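Long-range contacts in quinoline 2-oxidoreductase medium subunit (Pseudomonas putida, PDB 1T3Q), which carries the FAD of a molybdenum hydroxylase that oxidises quinoline and probably relays electrons through this flavin: residues 195-200 against 209-214; 87-92 against 171-176; 246-251 against 267-272; 4-9 against 45-50. All coordinates share one frame; numbering follows the deposited sequence.

Contact 1: 195-200 against 209-214; sequences AAAGLS and ARIALG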
loop_
_atom_site.group_PDB
_atom_site.type_symbol
_atom_site.label_atom_id
_atom_site.label_comp_id
_atom_site.label_asym_id
_atom_site.label_seq_id
_atom_site.Cartn_x
_atom_site.Cartn_y
_atom_site.Cartn_z
ATOM N N ALA C 195 -39.682 40.767 0.489
ATOM C CA ALA C 195 -40.757 41.683 0.150
ATOM C C ALA C 195 -40.577 42.242 -1.252
ATOM O O ALA C 195 -39.455 42.389 -1.745
ATOM C CB ALA C 195 -40.818 42.824 1.165
ATOM N N ALA C 196 -41.698 42.542 -1.891
ATOM C CA ALA C 196 -41.692 43.092 -3.234
ATOM C C ALA C 196 -42.638 44.276 -3.234
ATOM O O ALA C 196 -43.649 44.279 -2.527
ATOM C CB ALA C 196 -42.154 42.042 -4.240
ATOM N N ALA C 197 -42.301 45.291 -4.015
ATOM C CA ALA C 197 -43.135 46.476 -4.096
ATOM C C ALA C 197 -43.277 46.876 -5.553
ATOM O O ALA C 197 -42.283 47.151 -6.228
ATOM C CB ALA C 197 -42.514 47.614 -3.296
ATOM N N GLY C 198 -44.518 46.871 -6.033
ATOM C CA GLY C 198 -44.797 47.256 -7.404
ATOM C C GLY C 198 -45.546 48.573 -7.347
ATOM O O GLY C 198 -46.625 48.652 -6.755
ATOM N N LEU C 199 -44.984 49.610 -7.959
ATOM C CA LEU C 199 -45.613 50.920 -7.924
ATOM C C LEU C 199 -45.838 51.566 -9.274
ATOM O O LEU C 199 -45.098 51.332 -10.231
ATOM C CB LEU C 199 -44.774 51.886 -7.088
ATOM C CG LEU C 199 -44.406 51.477 -5.667
ATOM C CD1 LEU C 199 -43.527 52.558 -5.059
ATOM C CD2 LEU C 199 -45.662 51.267 -4.839
ATOM N N SER C 200 -46.875 52.391 -9.324
ATOM C CA SER C 200 -47.212 53.159 -10.507
ATOM C C SER C 200 -47.186 54.595 -9.995
ATOM O O SER C 200 -47.932 54.950 -9.080
ATOM C CB SER C 200 -48.606 52.803 -11.014
ATOM O OG SER C 200 -48.956 53.638 -12.102
ATOM N N ALA C 209 -50.377 50.608 -6.145
ATOM C CA ALA C 209 -49.343 49.911 -5.397
ATOM C C ALA C 209 -49.723 48.472 -5.089
ATOM O O ALA C 209 -50.884 48.166 -4.831
ATOM C CB ALA C 209 -49.050 50.658 -4.090
ATOM N N ARG C 210 -48.726 47.594 -5.142
ATOM C CA ARG C 210 -48.896 46.183 -4.821
ATOM C C ARG C 210 -47.699 45.823 -3.951
ATOM O O ARG C 210 -46.570 45.734 -4.435
ATOM C CB ARG C 210 -48.912 45.313 -6.085
ATOM C CG ARG C 210 -50.178 45.446 -6.927
ATOM C CD ARG C 210 -51.409 44.854 -6.233
ATOM N NE ARG C 210 -51.350 43.395 -6.131
ATOM C CZ ARG C 210 -52.351 42.632 -5.695
ATOM N NH1 ARG C 210 -53.497 43.184 -5.314
ATOM N NH2 ARG C 210 -52.207 41.314 -5.637
ATOM N N ILE C 211 -47.955 45.652 -2.659
ATOM C CA ILE C 211 -46.924 45.309 -1.689
ATOM C C ILE C 211 -47.146 43.864 -1.267
ATOM O O ILE C 211 -48.262 43.487 -0.910
ATOM C CB ILE C 211 -47.021 46.208 -0.438
ATOM C CG1 ILE C 211 -47.072 47.681 -0.856
ATOM C CG2 ILE C 211 -45.838 45.946 0.491
ATOM C CD1 ILE C 211 -45.919 48.117 -1.742
ATOM N N ALA C 212 -46.088 43.059 -1.312
ATOM C CA ALA C 212 -46.189 41.653 -0.942
ATOM C C ALA C 212 -45.021 41.189 -0.082
ATOM O O ALA C 212 -43.878 41.586 -0.296
ATOM C CB ALA C 212 -46.277 40.790 -2.199
ATOM N N LEU C 213 -45.323 40.339 0.893
ATOM C CA LEU C 213 -44.302 39.794 1.777
ATOM C C LEU C 213 -44.277 38.278 1.653
ATOM O O LEU C 213 -45.326 37.632 1.589
ATOM C CB LEU C 213 -44.580 40.181 3.232
ATOM C CG LEU C 213 -44.229 41.609 3.663
ATOM C CD1 LEU C 213 -45.100 42.614 2.921
ATOM C CD2 LEU C 213 -44.436 41.744 5.158
ATOM N N GLY C 214 -43.075 37.715 1.611
ATOM C CA GLY C 214 -42.942 36.276 1.506
ATOM C C GLY C 214 -42.058 35.723 2.605
ATOM O O GLY C 214 -41.349 36.473 3.276
#

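Contact 2: 87-92 against 171-176; sequences AKCVPI and IPIPAL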
loop_
_atom_site.group_PDB
_atom_site.type_symbol
_atom_site.label_atom_id
_atom_site.label_comp_id
_atom_site.label_asym_id
_atom_site.label_seq_id
_atom_site.Cartn_x
_atom_site.Cartn_y
_atom_site.Cartn_z
ATOM N N ALA C 87 -35.226 39.154 -19.672
ATOM C CA ALA C 87 -34.667 40.429 -19.245
ATOM C C ALA C 87 -35.463 41.636 -19.737
ATOM O O ALA C 87 -35.643 42.606 -19.000
ATOM C CB ALA C 87 -33.215 40.539 -19.709
ATOM N N LYS C 88 -35.949 41.581 -20.972
ATOM C CA LYS C 88 -36.694 42.711 -21.513
ATOM C C LYS C 88 -38.172 42.723 -21.118
ATOM O O LYS C 88 -38.768 43.790 -20.964
ATOM C CB LYS C 88 -36.564 42.752 -23.041
ATOM N N CYS C 89 -38.758 41.543 -20.945
ATOM C CA CYS C 89 -40.167 41.446 -20.581
ATOM C C CYS C 89 -40.459 41.548 -19.085
ATOM O O CYS C 89 -41.373 42.264 -18.680
ATOM C CB CYS C 89 -40.756 40.141 -21.116
ATOM S SG CYS C 89 -40.781 40.028 -22.915
ATOM N N VAL C 90 -39.694 40.829 -18.268
ATOM C CA VAL C 90 -39.906 40.839 -16.821
ATOM C C VAL C 90 -38.577 41.001 -16.079
ATOM O O VAL C 90 -38.107 40.078 -15.407
ATOM C CB VAL C 90 -40.600 39.525 -16.363
ATOM C CG1 VAL C 90 -40.960 39.600 -14.882
ATOM C CG2 VAL C 90 -41.850 39.280 -17.201
ATOM N N PRO C 91 -37.961 42.191 -16.185
ATOM C CA PRO C 91 -36.680 42.503 -15.542
ATOM C C PRO C 91 -36.593 42.223 -14.044
ATOM O O PRO C 91 -35.499 42.062 -13.508
ATOM C CB PRO C 91 -36.474 43.982 -15.876
ATOM C CG PRO C 91 -37.871 44.496 -16.038
ATOM C CD PRO C 91 -38.522 43.394 -16.825
ATOM N N ILE C 92 -37.734 42.161 -13.366
ATOM C CA ILE C 92 -37.720 41.891 -11.934
ATOM C C ILE C 92 -37.334 40.437 -11.667
ATOM O O ILE C 92 -36.767 40.121 -10.624
ATOM C CB ILE C 92 -39.098 42.181 -11.281
ATOM C CG1 ILE C 92 -39.006 41.987 -9.765
ATOM C CG2 ILE C 92 -40.169 41.261 -11.871
ATOM C CD1 ILE C 92 -38.045 42.950 -9.068
ATOM N N ILE C 171 -46.248 34.712 -17.334
ATOM C CA ILE C 171 -46.191 35.917 -16.519
ATOM C C ILE C 171 -46.617 37.144 -17.307
ATOM O O ILE C 171 -46.017 37.471 -18.331
ATOM C CB ILE C 171 -44.761 36.177 -16.006
ATOM C CG1 ILE C 171 -44.198 34.913 -15.356
ATOM C CG2 ILE C 171 -44.767 37.326 -15.006
ATOM C CD1 ILE C 171 -42.752 35.045 -14.931
ATOM N N PRO C 172 -47.666 37.839 -16.842
ATOM C CA PRO C 172 -48.125 39.038 -17.546
ATOM C C PRO C 172 -47.045 40.105 -17.427
ATOM O O PRO C 172 -46.528 40.343 -16.336
ATOM C CB PRO C 172 -49.384 39.432 -16.776
ATOM C CG PRO C 172 -49.865 38.137 -16.204
ATOM C CD PRO C 172 -48.583 37.494 -15.744
ATOM N N ILE C 173 -46.685 40.735 -18.539
ATOM C CA ILE C 173 -45.675 41.782 -18.491
ATOM C C ILE C 173 -46.228 42.867 -17.568
ATOM O O ILE C 173 -47.239 43.503 -17.869
ATOM C CB ILE C 173 -45.397 42.351 -19.897
ATOM C CG1 ILE C 173 -44.798 41.248 -20.778
ATOM C CG2 ILE C 173 -44.446 43.537 -19.804
ATOM C CD1 ILE C 173 -44.521 41.667 -22.204
ATOM N N PRO C 174 -45.575 43.082 -16.417
ATOM C CA PRO C 174 -46.025 44.090 -15.452
ATOM C C PRO C 174 -46.064 45.543 -15.922
ATOM O O PRO C 174 -45.211 45.994 -16.684
ATOM C CB PRO C 174 -45.071 43.887 -14.275
ATOM C CG PRO C 174 -43.815 43.417 -14.943
ATOM C CD PRO C 174 -44.335 42.431 -15.957
ATOM N N ALA C 175 -47.079 46.261 -15.456
ATOM C CA ALA C 175 -47.240 47.673 -15.775
ATOM C C ALA C 175 -46.587 48.431 -14.622
ATOM O O ALA C 175 -46.007 49.504 -14.803
ATOM C CB ALA C 175 -48.720 48.021 -15.874
ATOM N N LEU C 176 -46.680 47.849 -13.429
ATOM C CA LEU C 176 -46.095 48.435 -12.232
ATOM C C LEU C 176 -44.583 48.289 -12.288
ATOM O O LEU C 176 -44.065 47.382 -12.943
ATOM C CB LEU C 176 -46.598 47.705 -10.984
ATOM C CG LEU C 176 -48.089 47.721 -10.655
ATOM C CD1 LEU C 176 -48.391 46.647 -9.617
ATOM C CD2 LEU C 176 -48.487 49.102 -10.148
#

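Contact 3: 246-251 against 267-272; sequences LATEGL and LAKAIT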
loop_
_atom_site.group_PDB
_atom_site.type_symbol
_atom_site.label_atom_id
_atom_site.label_comp_id
_atom_site.label_asym_id
_atom_site.label_seq_id
_atom_site.Cartn_x
_atom_site.Cartn_y
_atom_site.Cartn_z
ATOM N N LEU C 246 -48.517 48.616 8.205
ATOM C CA LEU C 246 -49.789 48.091 7.726
ATOM C C LEU C 246 -49.610 46.756 7.021
ATOM O O LEU C 246 -50.443 45.863 7.147
ATOM C CB LEU C 246 -50.443 49.086 6.765
ATOM C CG LEU C 246 -50.960 50.399 7.352
ATOM C CD1 LEU C 246 -51.423 51.309 6.225
ATOM C CD2 LEU C 246 -52.103 50.117 8.319
ATOM N N ALA C 247 -48.513 46.623 6.285
ATOM C CA ALA C 247 -48.221 45.399 5.545
ATOM C C ALA C 247 -47.848 44.216 6.430
ATOM O O ALA C 247 -48.030 43.065 6.039
ATOM C CB ALA C 247 -47.100 45.658 4.548
ATOM N N THR C 248 -47.330 44.494 7.621
ATOM C CA THR C 248 -46.907 43.421 8.515
ATOM C C THR C 248 -47.860 43.125 9.660
ATOM O O THR C 248 -47.741 42.092 10.318
ATOM C CB THR C 248 -45.508 43.718 9.100
ATOM O OG1 THR C 248 -45.531 44.970 9.797
ATOM C CG2 THR C 248 -44.473 43.793 7.984
ATOM N N GLU C 249 -48.813 44.015 9.907
ATOM C CA GLU C 249 -49.752 43.782 10.995
ATOM C C GLU C 249 -50.660 42.600 10.669
ATOM O O GLU C 249 -51.170 42.475 9.552
ATOM N N GLY C 250 -50.839 41.721 11.650
ATOM C CA GLY C 250 -51.673 40.554 11.444
ATOM C C GLY C 250 -50.861 39.336 11.050
ATOM O O GLY C 250 -51.346 38.207 11.129
ATOM N N LEU C 251 -49.622 39.553 10.621
ATOM C CA LEU C 251 -48.773 38.438 10.221
ATOM C C LEU C 251 -48.321 37.647 11.442
ATOM O O LEU C 251 -48.117 38.205 12.517
ATOM C CB LEU C 251 -47.556 38.941 9.439
ATOM C CG LEU C 251 -47.867 39.676 8.131
ATOM C CD1 LEU C 251 -46.569 40.046 7.442
ATOM C CD2 LEU C 251 -48.717 38.794 7.222
ATOM N N LEU C 267 -38.018 42.589 11.202
ATOM C CA LEU C 267 -37.281 42.517 9.950
ATOM C C LEU C 267 -38.206 42.706 8.746
ATOM O O LEU C 267 -37.855 43.387 7.783
ATOM C CB LEU C 267 -36.551 41.171 9.840
ATOM C CG LEU C 267 -35.436 40.886 10.858
ATOM C CD1 LEU C 267 -34.896 39.481 10.646
ATOM C CD2 LEU C 267 -34.316 41.911 10.714
ATOM N N ALA C 268 -39.390 42.105 8.804
ATOM C CA ALA C 268 -40.348 42.218 7.713
ATOM C C ALA C 268 -40.721 43.683 7.503
ATOM O O ALA C 268 -40.862 44.144 6.375
ATOM C CB ALA C 268 -41.596 41.395 8.022
ATOM N N LYS C 269 -40.867 44.411 8.603
ATOM C CA LYS C 269 -41.224 45.821 8.550
ATOM C C LYS C 269 -40.070 46.648 7.975
ATOM O O LYS C 269 -40.281 47.533 7.139
ATOM C CB LYS C 269 -41.593 46.298 9.960
ATOM C CG LYS C 269 -42.250 47.669 10.042
ATOM C CD LYS C 269 -41.222 48.786 10.057
ATOM C CE LYS C 269 -41.877 50.136 10.313
ATOM N NZ LYS C 269 -40.863 51.223 10.400
ATOM N N ALA C 270 -38.850 46.345 8.407
ATOM C CA ALA C 270 -37.668 47.066 7.935
ATOM C C ALA C 270 -37.425 46.834 6.449
ATOM O O ALA C 270 -37.114 47.764 5.710
ATOM C CB ALA C 270 -36.438 46.638 8.736
ATOM N N ILE C 271 -37.567 45.588 6.017
ATOM C CA ILE C 271 -37.354 45.239 4.619
ATOM C C ILE C 271 -38.441 45.823 3.714
ATOM O O ILE C 271 -38.158 46.303 2.612
ATOM C CB ILE C 271 -37.315 43.710 4.446
ATOM C CG1 ILE C 271 -36.175 43.129 5.292
ATOM C CG2 ILE C 271 -37.143 43.347 2.979
ATOM C CD1 ILE C 271 -34.803 43.685 4.949
ATOM N N THR C 272 -39.683 45.779 4.182
ATOM C CA THR C 272 -40.804 46.301 3.406
ATOM C C THR C 272 -40.655 47.800 3.186
ATOM O O THR C 272 -40.859 48.300 2.079
ATOM C CB THR C 272 -42.142 46.012 4.112
ATOM O OG1 THR C 272 -42.369 44.597 4.124
ATOM C CG2 THR C 272 -43.296 46.702 3.394
#

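Contact 4: 4-9 against 45-50; sequences PAFSYR and VYPSCL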
loop_
_atom_site.group_PDB
_atom_site.type_symbol
_atom_site.label_atom_id
_atom_site.label_comp_id
_atom_site.label_asym_id
_atom_site.label_seq_id
_atom_site.Cartn_x
_atom_site.Cartn_y
_atom_site.Cartn_z
ATOM N N PRO C 4 -32.169 6.291 -1.371
ATOM C CA PRO C 4 -32.732 4.944 -1.285
ATOM C C PRO C 4 -32.779 4.501 -2.751
ATOM O O PRO C 4 -32.593 5.332 -3.645
ATOM C CB PRO C 4 -34.114 5.183 -0.678
ATOM C CG PRO C 4 -34.470 6.541 -1.168
ATOM C CD PRO C 4 -33.178 7.311 -1.032
ATOM N N ALA C 5 -33.012 3.221 -3.012
ATOM C CA ALA C 5 -33.036 2.728 -4.388
ATOM C C ALA C 5 -34.268 3.136 -5.199
ATOM O O ALA C 5 -35.344 3.350 -4.648
ATOM C CB ALA C 5 -32.894 1.211 -4.392
ATOM N N PHE C 6 -34.091 3.252 -6.515
ATOM C CA PHE C 6 -35.181 3.606 -7.425
ATOM C C PHE C 6 -34.760 3.412 -8.879
ATOM O O PHE C 6 -33.568 3.380 -9.188
ATOM C CB PHE C 6 -35.631 5.060 -7.198
ATOM C CG PHE C 6 -34.510 6.068 -7.251
ATOM C CD1 PHE C 6 -33.954 6.457 -8.468
ATOM C CD2 PHE C 6 -33.989 6.606 -6.075
ATOM C CE1 PHE C 6 -32.893 7.367 -8.510
ATOM C CE2 PHE C 6 -32.932 7.514 -6.107
ATOM C CZ PHE C 6 -32.382 7.895 -7.329
ATOM N N SER C 7 -35.735 3.253 -9.770
ATOM C CA SER C 7 -35.429 3.095 -11.187
ATOM C C SER C 7 -35.427 4.490 -11.802
ATOM O O SER C 7 -35.790 5.464 -11.141
ATOM C CB SER C 7 -36.470 2.203 -11.876
ATOM O OG SER C 7 -37.760 2.763 -11.759
ATOM N N TYR C 8 -35.032 4.590 -13.066
ATOM C CA TYR C 8 -34.950 5.887 -13.729
ATOM C C TYR C 8 -35.386 5.848 -15.186
ATOM O O TYR C 8 -35.070 4.908 -15.913
ATOM C CB TYR C 8 -33.508 6.393 -13.650
ATOM C CG TYR C 8 -33.222 7.664 -14.419
ATOM C CD1 TYR C 8 -33.418 8.921 -13.838
ATOM C CD2 TYR C 8 -32.704 7.611 -15.714
ATOM C CE1 TYR C 8 -33.095 10.095 -14.529
ATOM C CE2 TYR C 8 -32.381 8.773 -16.412
ATOM C CZ TYR C 8 -32.577 10.010 -15.814
ATOM O OH TYR C 8 -32.241 11.154 -16.503
ATOM N N ARG C 9 -36.111 6.882 -15.596
ATOM C CA ARG C 9 -36.583 7.018 -16.968
ATOM C C ARG C 9 -36.530 8.487 -17.362
ATOM O O ARG C 9 -36.804 9.366 -16.545
ATOM C CB ARG C 9 -38.024 6.504 -17.109
ATOM C CG ARG C 9 -38.152 5.002 -16.999
ATOM C CD ARG C 9 -39.569 4.523 -17.297
ATOM N NE ARG C 9 -39.993 4.797 -18.670
ATOM C CZ ARG C 9 -41.054 4.232 -19.240
ATOM N NH1 ARG C 9 -41.788 3.366 -18.554
ATOM N NH2 ARG C 9 -41.385 4.528 -20.492
ATOM N N VAL C 45 -38.096 10.755 1.416
ATOM C CA VAL C 45 -39.035 10.318 0.386
ATOM C C VAL C 45 -38.491 9.022 -0.188
ATOM O O VAL C 45 -37.275 8.819 -0.236
ATOM C CB VAL C 45 -39.199 11.356 -0.763
ATOM C CG1 VAL C 45 -39.761 12.662 -0.210
ATOM C CG2 VAL C 45 -37.871 11.596 -1.458
ATOM N N TYR C 46 -39.389 8.140 -0.617
ATOM C CA TYR C 46 -38.978 6.860 -1.164
ATOM C C TYR C 46 -39.655 6.564 -2.493
ATOM O O TYR C 46 -40.551 5.727 -2.572
ATOM C CB TYR C 46 -39.291 5.737 -0.174
ATOM C CG TYR C 46 -38.604 5.882 1.163
ATOM C CD1 TYR C 46 -39.104 6.738 2.140
ATOM C CD2 TYR C 46 -37.443 5.162 1.449
ATOM C CE1 TYR C 46 -38.467 6.874 3.379
ATOM C CE2 TYR C 46 -36.796 5.291 2.680
ATOM C CZ TYR C 46 -37.314 6.147 3.638
ATOM O OH TYR C 46 -36.683 6.263 4.858
ATOM N N PRO C 47 -39.232 7.250 -3.561
ATOM C CA PRO C 47 -39.843 7.009 -4.870
ATOM C C PRO C 47 -39.455 5.645 -5.416
ATOM O O PRO C 47 -38.396 5.112 -5.091
ATOM C CB PRO C 47 -39.288 8.146 -5.719
ATOM C CG PRO C 47 -37.905 8.336 -5.141
ATOM C CD PRO C 47 -38.173 8.274 -3.647
ATOM N N SER C 48 -40.317 5.075 -6.246
ATOM C CA SER C 48 -40.037 3.782 -6.841
ATOM C C SER C 48 -39.209 4.035 -8.091
ATOM O O SER C 48 -38.343 3.242 -8.459
ATOM C CB SER C 48 -41.346 3.098 -7.235
ATOM O OG SER C 48 -42.094 3.940 -8.094
ATOM N N CYS C 49 -39.479 5.171 -8.727
ATOM C CA CYS C 49 -38.813 5.538 -9.963
ATOM C C CYS C 49 -38.776 7.053 -10.119
ATOM O O CYS C 49 -39.708 7.747 -9.722
ATOM C CB CYS C 49 -39.580 4.915 -11.138
ATOM S SG CYS C 49 -39.111 5.493 -12.798
ATOM N N LEU C 50 -37.686 7.568 -10.674
ATOM C CA LEU C 50 -37.589 9.001 -10.904
ATOM C C LEU C 50 -37.741 9.221 -12.398
ATOM O O LEU C 50 -37.046 8.599 -13.201
ATOM C CB LEU C 50 -36.248 9.559 -10.422
ATOM C CG LEU C 50 -36.041 9.581 -8.903
ATOM C CD1 LEU C 50 -34.768 10.349 -8.583
ATOM C CD2 LEU C 50 -37.238 10.235 -8.222
HETATM O O HOH W 1 -36.771 4.642 -3.024
#

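Contact 1: 195-200 against 209-214
Peptide groups are the flat elements here: Ala-196 N lies in the plane of the Ala-212 carbonyl and donates to Ala-212 O at 2.9 Å, while Ala-196 O receives Ala-212 N in return. A second reciprocal pair follows, with Gly-198 N on Arg-210 O at 2.8 Å and Arg-210 N on Gly-198 O. The two six-residue segments run antiparallel at 171°, their axes 4.7 Å apart at closest. CA-H groups of the non-hydrogen-bonded pairs turn to the same carbonyls, as where Ala-195 CA, at the end of the ladder, stands 3.2 Å from Ala-212 O.

One face of the ribbon carries Ala-195, Ala-197, Leu-199, Ala-209, Ile-211 and Leu-213. Leu-199 reaches across with CD2, which presses on Ala-209 CB at 3.5 Å. Ile-211 bends at its second torsion (chi2 -55°), and its CD1 comes to rest 3.8 Å from Ala-197 CB. Helix 261-284 covers this face, with Thr-272 on Ala-195 and Ala-279 on Ala-197. On the other face Ala-196 and Ala-212 are both met by Phe-126 of helix 123-130, and Arg-210 leads its guanidinium away from the partner strand.

The alternation of pairs is that of antiparallel strands, and since 193-202 and 205-214 are joined by a short turn they form a beta hairpin in the sheet of the CO dehydrogenase flavoprotein C-terminal domain.

Contact 2: 87-92 against 171-176
Val-90 and Ile-171 meet methyl to methyl, CG2 against CG2 at 4.1 Å, and form the fully buried, purely aliphatic part of an interface with no hydrogen bond across it. Their side chains cross obliquely. Val-90 has CG1 anti to the backbone N (chi1 -174°), which places CG2 beside that nitrogen, and from there the same methyl also reaches Pro-174 CD at 4.2 Å. Leu-131 lies against both Val-90 and Ile-171, and Leu-69 of strand 68-72 touches Val-90 as well as Cys-89, so this end of the contact is enclosed by apolar groups.

Toward Ile-173 and Pro-174 the character changes: Cys-89 is still buried, but these two partners are partly exposed. The closest approach is made by a polar atom: Cys-89 O sits 3.5 Å from Ile-173 CG2 and 4.0 Å from Pro-174 CD, van der Waals contacts of a carbonyl oxygen with aliphatic carbons. Ile-173 also brings its CD1 to within 4.1 Å of Cys-89 SG. The sulfur thus meets the CD1 end of Ile-173, while the carbonyl oxygen lies nearest its CG2. Beyond them the 171-176 chain draws away, and Ala-175 and Leu-176 no longer touch the 87-92 segment.

On the strand side, backbone bonds of Ile-171 with Leu-69 and of Ile-173 with Gly-67 tie this part of the chain to its neighbours. In the FAD binding domain, the end of helix 84-89 packs here on the end of strand 165-172, the middle strand of a five-stranded antiparallel sheet, and on the loop that leaves it.

Contact 3: 246-251 against 267-272
Ala-268 O is gripped twice by Thr-272, whose OG1 donates to it at 2.7 Å and whose backbone N does so at 3.0 Å, the two approaching from opposite faces of the carbonyl plane. This intrahelical bond fixes the threonine side chain with CG2 anti to the backbone N, and that methyl meets Ala-247 CB at 4.1 Å. An alanine in place of Thr-272 would probably leave Ala-268 O without its second donor and open a gap opposite the Ala-247 methyl.

Thr-248 makes the tighter approach: its CG2 lies 3.7 Å from Ala-268 CB and equally close to Lys-269 N. Its OG1 stands between the backbone N and the carbonyl carbon (chi1 58°) and bonds within its own helix, to Ala-244 O and Glu-245 O. The contact thus pairs the C-terminal end of helix 237-248 with an early turn of helix 261-284 in the CO dehydrogenase flavoprotein C-terminal domain, where helix 261-284 lies against the antiparallel sheet and Leu-213 of that sheet touches both threonines. Thr-248 also begins the type II turn that ends at Leu-251, whose N bonds back to Thr-248 O at 3.2 Å.

Contact 4: 4-9 against 45-50
Ser-7 and Cys-49, then Tyr-8 and Leu-50, pair as parallel strands, joined by bonds from Ser-7 N to Ser-48 O, from Leu-50 N to Ser-7 O and, at 3.1 Å, from Arg-9 N to Leu-50 O. Ahead of the strands a water donates to both Ala-5 O and Pro-47 O, bridging two carbonyls that could not bond to each other.

Phe-6 and Leu-50 carry most of the side-chain packing. With chi1 at 53° the Phe-6 CG is anti to neither backbone neighbour of CA, and one ring face receives Leu-50 CD1 in a CH-pi contact, 3.8 Å from the centroid and offset toward the rim by CE1 and CZ. Replacing Phe-6 with an alanine would probably open a gap over Leu-50 CD1, which would lose the ring it packs against, and take away one of the groups beside Pro-47. Further out, Pro-4 crosses Tyr-46 at about a right angle, CB to CD2 4.0 Å, and Pro-4 CG covers Val-45 O, a buried carbonyl without a partner.

Tyr-46 OH bonds to Gln-132 of the large subunit, and Pro-27 of the small subunit packs on Phe-6 and Tyr-8. Leu-50 lies about 4 Å, side chain to side chain, from the FAD-binding Leu-36. Strand 49-52 is the middle of a three-stranded parallel sheet, between strands 7-9 and 28-30, and helix 36-41 lies against this region, its Leu-40 touching Pro-4, Phe-6, Val-45 and Pro-47.

Overall arrangement
Along the chain the contacts follow one another in series: contact 4 closes first, then contact 2, contact 1 and contact 3. Contacts 1 and 3, centres 12 Å apart, belong to the C-terminal domain and touch through Leu-213, which packs on both Thr-248 and Thr-272; helices there cover the hairpin sheet. The centres of contacts 1 and 2 are 14 Å apart, and the two touch where Leu-176 packs on Arg-210, between the FAD binding and C-terminal parts. Contact 4 stands apart, its centre 38 to 42 Å from the others and across the centre of the chain, in the small parallel sheet. Contacts 2 and 4 therefore mark separate sheets of the FAD binding domain.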